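Local coordinates for serine protease inhibitor 1 (Coprinopsis cinerea, PDB 3VWC), which probably inhibits serine-type endopeptidases, being a beta-trefoil proteinase inhibitor of the I66 family, at residues Y7-K12 / N44-E49; I33-E38 / A112-L117; D52-L57 / D81-V86; E68-A73 / Q119-P124. One frame throughout, in Å; residues are numbered along the deposited sequence. Where two conformers were deposited one is given.

From the N terminus, contact 1 closes first, joining 7-12 to 44-49, neighbouring strands of the trefoil barrel. Before it closes, 33-38 has left on its way to 112-117, so contact 2 crosses contact 1; it lays a late surface loop over the end of strand 31-35. Contact 3 (52-57 with 81-86) follows contact 1 in series, is nested inside the loop of contact 2, and ties strand 54-59 to strand 84-88. Contact 4 (68-73 with 119-124) crosses contacts 2 and 3. Its strand 70-73 lies beside strand 31-35, so Ile33, Leu71 and Val120 come together, while Trp84 of contact 3 packs on Leu71 and Val122.

Contact 1 (Y7-K12 / N44-E49); sequences YEVTSK and NSWVVE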
# COMPACT_ATOMS: atom_id res chain seq x y z
N TYR A 7 -0.31 -11.47 -2.59
CA TYR A 7 0.56 -10.66 -3.47
C TYR A 7 1.82 -10.17 -2.78
O TYR A 7 1.76 -9.70 -1.64
CB TYR A 7 -0.21 -9.40 -3.91
CG TYR A 7 -1.33 -9.70 -4.87
CD1 TYR A 7 -1.15 -9.65 -6.25
CD2 TYR A 7 -2.62 -9.99 -4.39
CE1 TYR A 7 -2.16 -9.90 -7.12
CE2 TYR A 7 -3.66 -10.24 -5.27
CZ TYR A 7 -3.43 -10.19 -6.62
OH TYR A 7 -4.42 -10.43 -7.54
N GLU A 8 2.91 -10.07 -3.55
CA GLU A 8 4.07 -9.27 -3.16
C GLU A 8 3.86 -7.87 -3.73
O GLU A 8 3.22 -7.72 -4.77
CB GLU A 8 5.35 -9.84 -3.76
CG GLU A 8 5.78 -11.15 -3.12
CD GLU A 8 7.29 -11.34 -3.13
OE1 GLU A 8 7.97 -10.73 -4.00
OE2 GLU A 8 7.81 -12.08 -2.26
N VAL A 9 4.16 -6.88 -2.92
CA VAL A 9 3.90 -5.48 -3.33
C VAL A 9 5.18 -4.66 -3.32
O VAL A 9 5.86 -4.63 -2.31
CB VAL A 9 2.86 -4.82 -2.40
CG1 VAL A 9 2.56 -3.38 -2.83
CG2 VAL A 9 1.61 -5.65 -2.33
N THR A 10 5.54 -4.04 -4.45
CA THR A 10 6.71 -3.14 -4.49
C THR A 10 6.29 -1.75 -4.95
O THR A 10 5.26 -1.58 -5.60
CB THR A 10 7.77 -3.63 -5.48
OG1 THR A 10 7.14 -3.88 -6.76
CG2 THR A 10 8.38 -4.94 -4.95
N SER A 11 7.06 -0.77 -4.52
CA SER A 11 6.93 0.62 -4.96
C SER A 11 7.60 0.88 -6.30
O SER A 11 8.73 0.50 -6.49
CB SER A 11 7.54 1.53 -3.92
OG SER A 11 7.68 2.88 -4.40
N LYS A 12 6.92 1.55 -7.23
CA LYS A 12 7.54 1.88 -8.50
C LYS A 12 8.65 2.92 -8.36
O LYS A 12 9.47 3.06 -9.27
CB LYS A 12 6.47 2.38 -9.48
CG LYS A 12 5.57 1.25 -10.06
CD LYS A 12 6.25 0.46 -11.20
CE LYS A 12 6.07 1.15 -12.51
NZ LYS A 12 6.98 0.50 -13.50
N ASN A 44 6.15 -10.77 3.81
CA ASN A 44 5.37 -9.60 3.39
C ASN A 44 4.57 -9.85 2.15
O ASN A 44 4.35 -8.95 1.35
CB ASN A 44 6.26 -8.36 3.19
CG ASN A 44 6.55 -7.68 4.49
OD1 ASN A 44 5.64 -7.16 5.14
ND2 ASN A 44 7.79 -7.85 4.98
N SER A 45 4.05 -11.07 2.04
CA SER A 45 2.95 -11.30 1.10
C SER A 45 1.67 -10.76 1.71
O SER A 45 1.23 -11.15 2.81
CB SER A 45 2.82 -12.79 0.76
OG SER A 45 3.98 -13.24 0.08
N TRP A 46 1.11 -9.80 1.02
CA TRP A 46 -0.11 -9.19 1.43
C TRP A 46 -1.27 -10.09 1.05
O TRP A 46 -1.19 -10.80 0.05
CB TRP A 46 -0.23 -7.84 0.69
CG TRP A 46 0.70 -6.76 1.18
CD1 TRP A 46 2.07 -6.74 1.10
CD2 TRP A 46 0.32 -5.53 1.80
NE1 TRP A 46 2.55 -5.53 1.58
CE2 TRP A 46 1.52 -4.81 2.09
CE3 TRP A 46 -0.91 -5.02 2.26
CZ2 TRP A 46 1.50 -3.55 2.68
CZ3 TRP A 46 -0.93 -3.73 2.83
CH2 TRP A 46 0.28 -3.02 3.05
N VAL A 47 -2.33 -10.04 1.83
CA VAL A 47 -3.58 -10.67 1.41
C VAL A 47 -4.59 -9.58 1.03
O VAL A 47 -4.86 -8.63 1.79
CB VAL A 47 -4.12 -11.58 2.51
CG1 VAL A 47 -5.50 -12.14 2.10
CG2 VAL A 47 -3.15 -12.68 2.78
N VAL A 48 -5.15 -9.75 -0.16
CA VAL A 48 -6.13 -8.82 -0.71
C VAL A 48 -7.51 -9.49 -0.72
O VAL A 48 -7.65 -10.56 -1.30
CB VAL A 48 -5.77 -8.42 -2.13
CG1 VAL A 48 -6.87 -7.52 -2.69
CG2 VAL A 48 -4.39 -7.69 -2.16
N GLU A 49 -8.46 -8.92 0.01
CA GLU A 49 -9.80 -9.47 0.14
C GLU A 49 -10.78 -8.46 -0.42
O GLU A 49 -10.72 -7.28 -0.13
CB GLU A 49 -10.15 -9.74 1.61
CG GLU A 49 -9.23 -10.72 2.33
CD GLU A 49 -9.81 -12.12 2.47
OE1 GLU A 49 -10.87 -12.40 1.87
OE2 GLU A 49 -9.12 -12.99 3.04
O HOH W 1 5.33 -6.93 -0.22
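Tyr7 and Trp46 hold the two strands together through their backbones. Tyr7 N donates to Trp46 O at 2.9 Å, nearly straight at 164°, and Trp46 N returns a bond to Tyr7 O at 2.7 Å, which makes them an antiparallel hydrogen-bonded pair. The Tyr7 ring then leans toward the next inward residue of the other strand, its CD2 lying 3.7 Å from Val48 CG2. The phenol oxygen itself is taken by Lys3 O. Strands 5-11 and 46-51 are neighbours in the antiparallel beta-trefoil framework, and their short segments run at 108° to each other, so they splay apart soon after this pair. Val9 packs where the strands diverge. Its CG2, anti to the carbonyl carbon and beside the backbone N, sits over one face of the Trp46 five-membered ring, 3.9 Å from the centroid, in a CH-pi contact whose nearest ring atom is CD1. The indole NE1 bonds to Val18 O, and the ring also meets Trp108. Where the backbones have parted, water 1 spans the gap: it accepts from Val9 N at 2.9 Å and can donate to Asn44 O at 2.7 Å.

Contact 2 (I33-E38 / A112-L117); sequences IRVLPE and ADAEEL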
# COMPACT_ATOMS: atom_id res chain seq x y z
N ILE A 33 3.58 0.83 8.02
CA ILE A 33 3.88 0.19 6.75
C ILE A 33 4.98 0.96 6.07
O ILE A 33 4.94 2.17 6.02
CB ILE A 33 2.62 0.09 5.84
CG1 ILE A 33 1.50 -0.77 6.49
CG2 ILE A 33 3.03 -0.50 4.47
CD1 ILE A 33 1.92 -2.16 6.87
N ARG A 34 6.02 0.24 5.68
CA ARG A 34 7.26 0.90 5.25
C ARG A 34 7.73 0.43 3.86
O ARG A 34 7.38 -0.66 3.39
CB ARG A 34 8.39 0.67 6.26
CG ARG A 34 8.01 0.88 7.72
CD ARG A 34 9.14 0.31 8.60
NE ARG A 34 8.79 0.39 10.01
CZ ARG A 34 9.19 1.36 10.82
NH1 ARG A 34 9.87 2.39 10.33
NH2 ARG A 34 8.90 1.32 12.12
N VAL A 35 8.64 1.21 3.25
CA VAL A 35 9.47 0.61 2.23
C VAL A 35 10.62 -0.16 2.88
O VAL A 35 11.19 0.31 3.87
CB VAL A 35 10.00 1.61 1.19
CG1 VAL A 35 8.89 1.95 0.14
CG2 VAL A 35 10.57 2.84 1.85
N LEU A 36 10.85 -1.38 2.42
CA LEU A 36 11.73 -2.33 3.15
C LEU A 36 13.08 -2.49 2.47
O LEU A 36 13.14 -2.57 1.26
CB LEU A 36 11.04 -3.69 3.24
CG LEU A 36 9.70 -3.63 4.00
CD1 LEU A 36 8.93 -4.95 3.94
CD2 LEU A 36 9.91 -3.24 5.48
N PRO A 37 14.16 -2.65 3.27
CA PRO A 37 15.40 -3.15 2.66
C PRO A 37 15.20 -4.52 2.01
O PRO A 37 14.40 -5.34 2.51
CB PRO A 37 16.34 -3.29 3.87
CG PRO A 37 15.72 -2.51 4.99
CD PRO A 37 14.22 -2.64 4.73
N GLU A 38 15.92 -4.78 0.92
CA GLU A 38 15.99 -6.11 0.32
C GLU A 38 16.30 -7.19 1.35
O GLU A 38 15.76 -8.30 1.27
CB GLU A 38 17.05 -6.13 -0.79
CG GLU A 38 16.61 -5.51 -2.12
CD GLU A 38 15.32 -6.11 -2.70
OE1 GLU A 38 14.22 -5.60 -2.38
OE2 GLU A 38 15.42 -7.02 -3.56
N ALA A 112 9.55 10.35 -3.44
CA ALA A 112 10.61 9.95 -4.39
C ALA A 112 11.93 9.80 -3.72
O ALA A 112 12.77 8.97 -4.13
CB ALA A 112 10.67 10.90 -5.57
N ASP A 113 12.11 10.55 -2.63
CA ASP A 113 13.36 10.48 -1.86
C ASP A 113 13.28 9.51 -0.65
O ASP A 113 14.07 9.64 0.31
CB ASP A 113 13.80 11.90 -1.43
CG ASP A 113 12.91 12.49 -0.35
OD1 ASP A 113 13.37 13.39 0.37
OD2 ASP A 113 11.74 12.10 -0.30
N ALA A 114 12.25 8.65 -0.60
CA ALA A 114 12.07 7.81 0.55
C ALA A 114 13.33 6.99 0.83
O ALA A 114 14.02 6.51 -0.09
CB ALA A 114 10.88 6.85 0.34
N GLU A 115 13.69 6.89 2.10
CA GLU A 115 14.74 5.98 2.52
C GLU A 115 14.19 4.59 2.91
O GLU A 115 12.99 4.40 3.25
CB GLU A 115 15.41 6.59 3.77
CG GLU A 115 16.07 7.91 3.53
CD GLU A 115 16.81 8.38 4.80
OE1 GLU A 115 18.03 8.54 4.71
OE2 GLU A 115 16.19 8.53 5.88
N GLU A 116 15.10 3.62 3.00
CA GLU A 116 14.71 2.32 3.53
C GLU A 116 14.17 2.47 4.94
O GLU A 116 14.68 3.27 5.73
CB GLU A 116 15.92 1.36 3.50
CG GLU A 116 16.31 1.03 2.09
CD GLU A 116 17.45 0.04 1.95
OE1 GLU A 116 18.03 -0.36 2.99
OE2 GLU A 116 17.78 -0.30 0.79
N LEU A 117 13.07 1.73 5.21
CA LEU A 117 12.31 1.77 6.49
C LEU A 117 11.36 2.98 6.63
O LEU A 117 10.60 3.07 7.59
CB LEU A 117 13.21 1.60 7.75
CG LEU A 117 13.95 0.26 7.80
CD1 LEU A 117 14.95 0.23 8.98
CD2 LEU A 117 12.99 -0.90 7.92
O HOH W 2 17.82 -2.71 0.24
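Ala114 makes the first touch on this surface of the beta-trefoil, its CB 4.3 Å from Val35 CG2 in the modelled one of two Val35 conformers. The piece 112-117 belongs to the loop between strands 107-109 and 121-123, and it passes over the end of strand 31-35 with the two chain directions 82° apart. Glu115 has its CB directed away and offers its carbonyl to the same valine methyl, a close approach that depends on the conformer chosen; its own N is bonded to Gln118 OE1. Glu116 reaches further along the other segment. Its side chain, extended beyond CG, crosses Pro37 obliquely, and OE1 comes to 3.5 Å from Pro37 CB. The second carboxylate oxygen, OE2, receives a short bond from water 2, which in turn accepts from Glu38 N at 2.9 Å, so the carboxylate is linked to the backbone just past the proline. Leu117 buries the most surface here. Its N donates to Val35 O at 2.7 Å, with the N-H bent to 141°, and its CD2 lies 3.8 Å from Pro37 CD, the two side chains crossing at about a right angle. The same CD2 is 4.1 Å from Arg34 CD. A positive phi of 78° marks a turn in the chain at Leu117. Arg34, extended from CG to NE, runs past the Leu117 carbonyl, and its NH1 donates to Leu117 O at 2.9 Å, with the oxygen lying in the guanidinium plane.

Contact 3 (D52-L57 / D81-V86); sequences DDAYIL and DKKWIV
Asp52 and Lys83 meet at the exposed end of the contact, where the extended lysine brings NZ to 3.9 Å from Asp52 OD2, a long salt bridge. From here the first segment runs inward to strand 54-59, which pairs with strand 84-88. In the beta-trefoil this pairing closes the barrel, since the other way round the two strands are connected through 46-51, 5-11, 141-145 and 96-101. Ala54 points its CB at the second segment and lies 3.8 Å from Ile85 CD1, which reaches back over it. Tyr55 makes the single antiparallel bridge with Trp84: Tyr55 N donates to Trp84 O at 2.8 Å, and Trp84 N to Tyr55 O at 2.7 Å. Neighbouring Lys83 adds a CA-H...O contact to that same Tyr55 oxygen. Tyr55 has CG anti to its carbonyl carbon (chi1 -61°), and the ring has Trp84 O at its edge while CD2 lies 4.1 Å from Val86 CG2; the hydroxyl is bonded to Ile2 N. Leu57 then turns inward. In the conformer modelled, its CD1 is 3.7 Å from Trp84 CG, and the two side chains cross at about a right angle. The indole meets Trp108 edge-to-face. Beyond the bridge the strands diverge at 106°, and a water takes the place of direct backbone bonds. Water 3 accepts from Leu57 N at 2.9 Å and can donate to Lys82 O at 2.8 Å; Trp84 NE1, bonded chiefly to Val64 O, also points a weak bond at it from the indole edge.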
# COMPACT_ATOMS: atom_id res chain seq x y z
N ASP A 52 -17.29 -5.85 -0.21
CA ASP A 52 -18.28 -5.16 -1.04
C ASP A 52 -17.68 -4.69 -2.38
O ASP A 52 -17.17 -5.49 -3.17
CB ASP A 52 -18.85 -3.96 -0.28
CG ASP A 52 -20.15 -4.27 0.41
OD1 ASP A 52 -21.21 -4.10 -0.25
OD2 ASP A 52 -20.11 -4.64 1.61
N ASP A 53 -17.71 -3.39 -2.60
CA ASP A 53 -17.16 -2.83 -3.83
C ASP A 53 -15.76 -2.26 -3.64
O ASP A 53 -15.36 -1.31 -4.32
CB ASP A 53 -18.08 -1.74 -4.39
CG ASP A 53 -19.33 -2.30 -5.05
OD1 ASP A 53 -19.21 -2.96 -6.11
OD2 ASP A 53 -20.43 -2.07 -4.49
N ALA A 54 -15.05 -2.75 -2.64
CA ALA A 54 -13.69 -2.25 -2.38
C ALA A 54 -12.88 -3.41 -1.83
O ALA A 54 -13.31 -4.57 -1.89
CB ALA A 54 -13.75 -1.09 -1.37
N TYR A 55 -11.70 -3.12 -1.28
CA TYR A 55 -10.80 -4.18 -0.83
C TYR A 55 -10.26 -3.87 0.55
O TYR A 55 -10.14 -2.69 0.94
CB TYR A 55 -9.62 -4.39 -1.79
CG TYR A 55 -10.10 -4.80 -3.16
CD1 TYR A 55 -10.24 -6.16 -3.48
CD2 TYR A 55 -10.42 -3.85 -4.12
CE1 TYR A 55 -10.79 -6.55 -4.74
CE2 TYR A 55 -10.97 -4.22 -5.36
CZ TYR A 55 -11.11 -5.55 -5.67
OH TYR A 55 -11.61 -5.91 -6.91
N ILE A 56 -10.04 -4.94 1.31
CA ILE A 56 -9.28 -4.85 2.55
C ILE A 56 -7.93 -5.50 2.34
O ILE A 56 -7.82 -6.51 1.68
CB ILE A 56 -10.00 -5.56 3.73
CG1 ILE A 56 -11.42 -5.04 3.89
CG2 ILE A 56 -9.19 -5.37 5.02
CD1 ILE A 56 -12.24 -5.84 4.88
N LEU A 57 -6.85 -4.84 2.81
CA LEU A 57 -5.51 -5.27 2.47
C LEU A 57 -4.74 -5.62 3.75
O LEU A 57 -4.57 -4.75 4.62
CB LEU A 57 -4.78 -4.13 1.70
CG LEU A 57 -5.56 -3.68 0.44
CD1 LEU A 57 -5.02 -2.33 -0.10
CD2 LEU A 57 -5.43 -4.72 -0.61
N ASP A 81 -11.68 3.37 8.38
CA ASP A 81 -11.30 3.56 6.99
C ASP A 81 -10.37 2.47 6.46
O ASP A 81 -9.37 2.78 5.79
CB ASP A 81 -10.71 4.95 6.79
CG ASP A 81 -11.57 6.04 7.39
OD1 ASP A 81 -12.74 6.19 6.99
OD2 ASP A 81 -11.05 6.82 8.20
N LYS A 82 -10.78 1.22 6.60
CA LYS A 82 -10.00 0.09 6.16
C LYS A 82 -10.26 -0.36 4.72
O LYS A 82 -9.68 -1.30 4.27
CB LYS A 82 -10.22 -1.12 7.08
CG LYS A 82 -9.86 -0.83 8.52
CD LYS A 82 -9.77 -2.13 9.32
CE LYS A 82 -9.55 -1.84 10.80
NZ LYS A 82 -10.03 -2.98 11.62
N LYS A 83 -11.16 0.32 4.01
CA LYS A 83 -11.50 -0.10 2.65
C LYS A 83 -10.73 0.73 1.62
O LYS A 83 -10.60 1.93 1.76
CB LYS A 83 -13.02 0.11 2.40
CG LYS A 83 -13.92 -0.98 2.97
CD LYS A 83 -15.41 -0.63 2.66
CE LYS A 83 -16.38 -1.73 3.09
NZ LYS A 83 -17.69 -1.70 2.35
N TRP A 84 -10.17 0.04 0.63
CA TRP A 84 -9.33 0.64 -0.44
C TRP A 84 -9.85 0.30 -1.84
O TRP A 84 -10.35 -0.83 -2.08
CB TRP A 84 -7.90 0.09 -0.33
CG TRP A 84 -7.28 0.38 1.03
CD1 TRP A 84 -7.35 -0.41 2.13
CD2 TRP A 84 -6.61 1.58 1.42
NE1 TRP A 84 -6.71 0.20 3.19
CE2 TRP A 84 -6.25 1.43 2.79
CE3 TRP A 84 -6.25 2.77 0.75
CZ2 TRP A 84 -5.59 2.42 3.51
CZ3 TRP A 84 -5.58 3.79 1.48
CH2 TRP A 84 -5.21 3.57 2.85
N ILE A 85 -9.71 1.29 -2.72
CA ILE A 85 -10.04 1.15 -4.14
C ILE A 85 -8.70 0.87 -4.83
O ILE A 85 -7.74 1.69 -4.74
CB ILE A 85 -10.70 2.44 -4.67
CG1 ILE A 85 -11.99 2.76 -3.88
CG2 ILE A 85 -10.98 2.36 -6.21
CD1 ILE A 85 -13.07 1.71 -3.91
N VAL A 86 -8.60 -0.30 -5.43
CA VAL A 86 -7.36 -0.76 -6.03
C VAL A 86 -7.56 -0.81 -7.54
O VAL A 86 -8.42 -1.55 -8.03
CB VAL A 86 -6.90 -2.10 -5.46
CG1 VAL A 86 -5.58 -2.53 -6.09
CG2 VAL A 86 -6.79 -2.05 -3.90
O HOH W 3 -7.27 -2.58 4.63

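Contact 4 (E68-A73 / Q119-P124); sequences EGKLFA and QVEVRP
Two strands of the cap of the beta-trefoil meet here, Leu71 of strand 70-73 against Val120, just before strand 121-123, and Val122 within it. Leu71 N donates to Val120 O at 2.9 Å. On the other side of the single bridge between Lys70 and Glu121, Val122 N donates to Gly69 O at 2.9 Å; its N-H is almost straight at 173°, though the nitrogen stands well above the carbonyl plane. Inward, Leu71 and Val120 lie side by side, pointing the same way, with Leu71 CD2 3.8 Å from Val120 CG1. Val122 comes in obliquely and sets CG2 3.8 Å from Leu71 CB. Ile33 bonds by its backbone to both Leu71 and Val120, so a third strand, 31-35, joins them; one strand from each of three hairpins (18-19/31-35, 62-67/70-73 and 107-109/121-123) meets here, consistent with the threefold hairpin cap of a trefoil. On the outer side Gln119 extends over Phe72. The end of its amide lies over the centre of the ring, and the two planes are 89° apart; the amide is probably turned over in the model, and once reversed it may hydrogen-bond to Leu71 O. Lys70 is bent at chi2 (-77°), which carries CD alongside Glu121, 3.9 Å from its CG. The charged ends stay apart, with Lys70 NZ 5.1 Å from Glu121 OE2. The carboxylate's salt bridge is with Arg123 instead, whose NE and NH2 grip Glu121 OE1 side-on, each nitrogen 2.7 Å from that one oxygen.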
# COMPACT_ATOMS: atom_id res chain seq x y z
N GLU A 68 -3.45 10.13 10.29
CA GLU A 68 -2.63 11.32 10.24
C GLU A 68 -1.67 11.26 9.06
O GLU A 68 -0.47 11.50 9.21
CB GLU A 68 -1.86 11.53 11.55
CG GLU A 68 -2.76 11.91 12.75
CD GLU A 68 -1.93 12.22 14.01
OE1 GLU A 68 -1.19 11.33 14.51
OE2 GLU A 68 -1.95 13.38 14.45
N GLY A 69 -2.21 10.92 7.90
CA GLY A 69 -1.42 11.02 6.67
C GLY A 69 -0.47 9.89 6.38
O GLY A 69 0.34 9.98 5.46
N LYS A 70 -0.49 8.86 7.22
CA LYS A 70 0.40 7.72 7.07
C LYS A 70 -0.33 6.42 7.09
O LYS A 70 -1.46 6.28 7.61
CB LYS A 70 1.47 7.74 8.19
CG LYS A 70 2.18 9.10 8.31
CD LYS A 70 3.22 9.32 7.22
CE LYS A 70 4.11 10.52 7.55
NZ LYS A 70 5.08 10.23 8.63
N LEU A 71 0.35 5.41 6.55
CA LEU A 71 -0.25 4.06 6.43
C LEU A 71 0.20 3.11 7.53
O LEU A 71 1.40 2.95 7.76
CB LEU A 71 0.10 3.47 5.05
CG LEU A 71 -0.53 2.13 4.76
CD1 LEU A 71 -2.06 2.24 4.66
CD2 LEU A 71 0.04 1.58 3.43
N PHE A 72 -0.77 2.54 8.27
CA PHE A 72 -0.43 1.58 9.36
C PHE A 72 -1.18 0.28 9.23
O PHE A 72 -2.27 0.27 8.65
CB PHE A 72 -0.85 2.14 10.71
CG PHE A 72 -0.11 3.41 11.12
CD1 PHE A 72 0.92 3.31 12.07
CD2 PHE A 72 -0.57 4.67 10.77
CE1 PHE A 72 1.52 4.49 12.53
CE2 PHE A 72 -0.01 5.87 11.24
CZ PHE A 72 1.04 5.78 12.17
N ALA A 73 -0.63 -0.77 9.81
CA ALA A 73 -1.38 -1.97 10.15
C ALA A 73 -2.09 -1.81 11.50
O ALA A 73 -1.51 -1.29 12.49
CB ALA A 73 -0.50 -3.15 10.12
N GLN A 119 8.15 5.32 6.31
CA GLN A 119 6.70 4.96 6.29
C GLN A 119 6.00 5.41 5.01
O GLN A 119 6.22 6.52 4.51
CB GLN A 119 6.00 5.56 7.50
CG GLN A 119 4.58 5.02 7.65
CD GLN A 119 3.92 5.39 8.95
OE1 GLN A 119 2.85 4.84 9.29
NE2 GLN A 119 4.53 6.26 9.71
N VAL A 120 5.13 4.54 4.50
CA VAL A 120 4.26 4.90 3.38
C VAL A 120 3.25 5.96 3.82
O VAL A 120 2.76 5.94 4.95
CB VAL A 120 3.57 3.62 2.88
CG1 VAL A 120 2.56 3.95 1.76
CG2 VAL A 120 4.60 2.63 2.36
N GLU A 121 3.03 6.93 2.94
CA GLU A 121 2.14 8.05 3.22
C GLU A 121 0.76 7.78 2.61
O GLU A 121 0.64 6.95 1.74
CB GLU A 121 2.73 9.37 2.69
CG GLU A 121 4.09 9.58 3.38
CD GLU A 121 4.77 10.90 3.07
OE1 GLU A 121 4.28 11.65 2.20
OE2 GLU A 121 5.83 11.14 3.69
N VAL A 122 -0.25 8.49 3.10
CA VAL A 122 -1.58 8.47 2.50
C VAL A 122 -2.06 9.87 2.27
O VAL A 122 -2.26 10.63 3.21
CB VAL A 122 -2.57 7.70 3.37
CG1 VAL A 122 -3.92 7.58 2.67
CG2 VAL A 122 -2.04 6.30 3.75
N ARG A 123 -2.20 10.25 1.00
CA ARG A 123 -2.40 11.67 0.61
C ARG A 123 -3.33 11.73 -0.60
O ARG A 123 -3.36 10.80 -1.38
CB ARG A 123 -1.08 12.27 0.07
CG ARG A 123 0.13 12.28 0.98
CD ARG A 123 1.14 13.23 0.34
NE ARG A 123 2.52 12.80 0.47
CZ ARG A 123 3.51 13.20 -0.34
NH1 ARG A 123 3.26 14.03 -1.35
NH2 ARG A 123 4.76 12.80 -0.14
N PRO A 124 -3.93 12.90 -0.88
CA PRO A 124 -4.62 13.00 -2.17
C PRO A 124 -3.66 12.67 -3.32
O PRO A 124 -2.57 13.23 -3.37
CB PRO A 124 -5.02 14.48 -2.27
CG PRO A 124 -4.91 15.02 -0.90
CD PRO A 124 -3.98 14.16 -0.10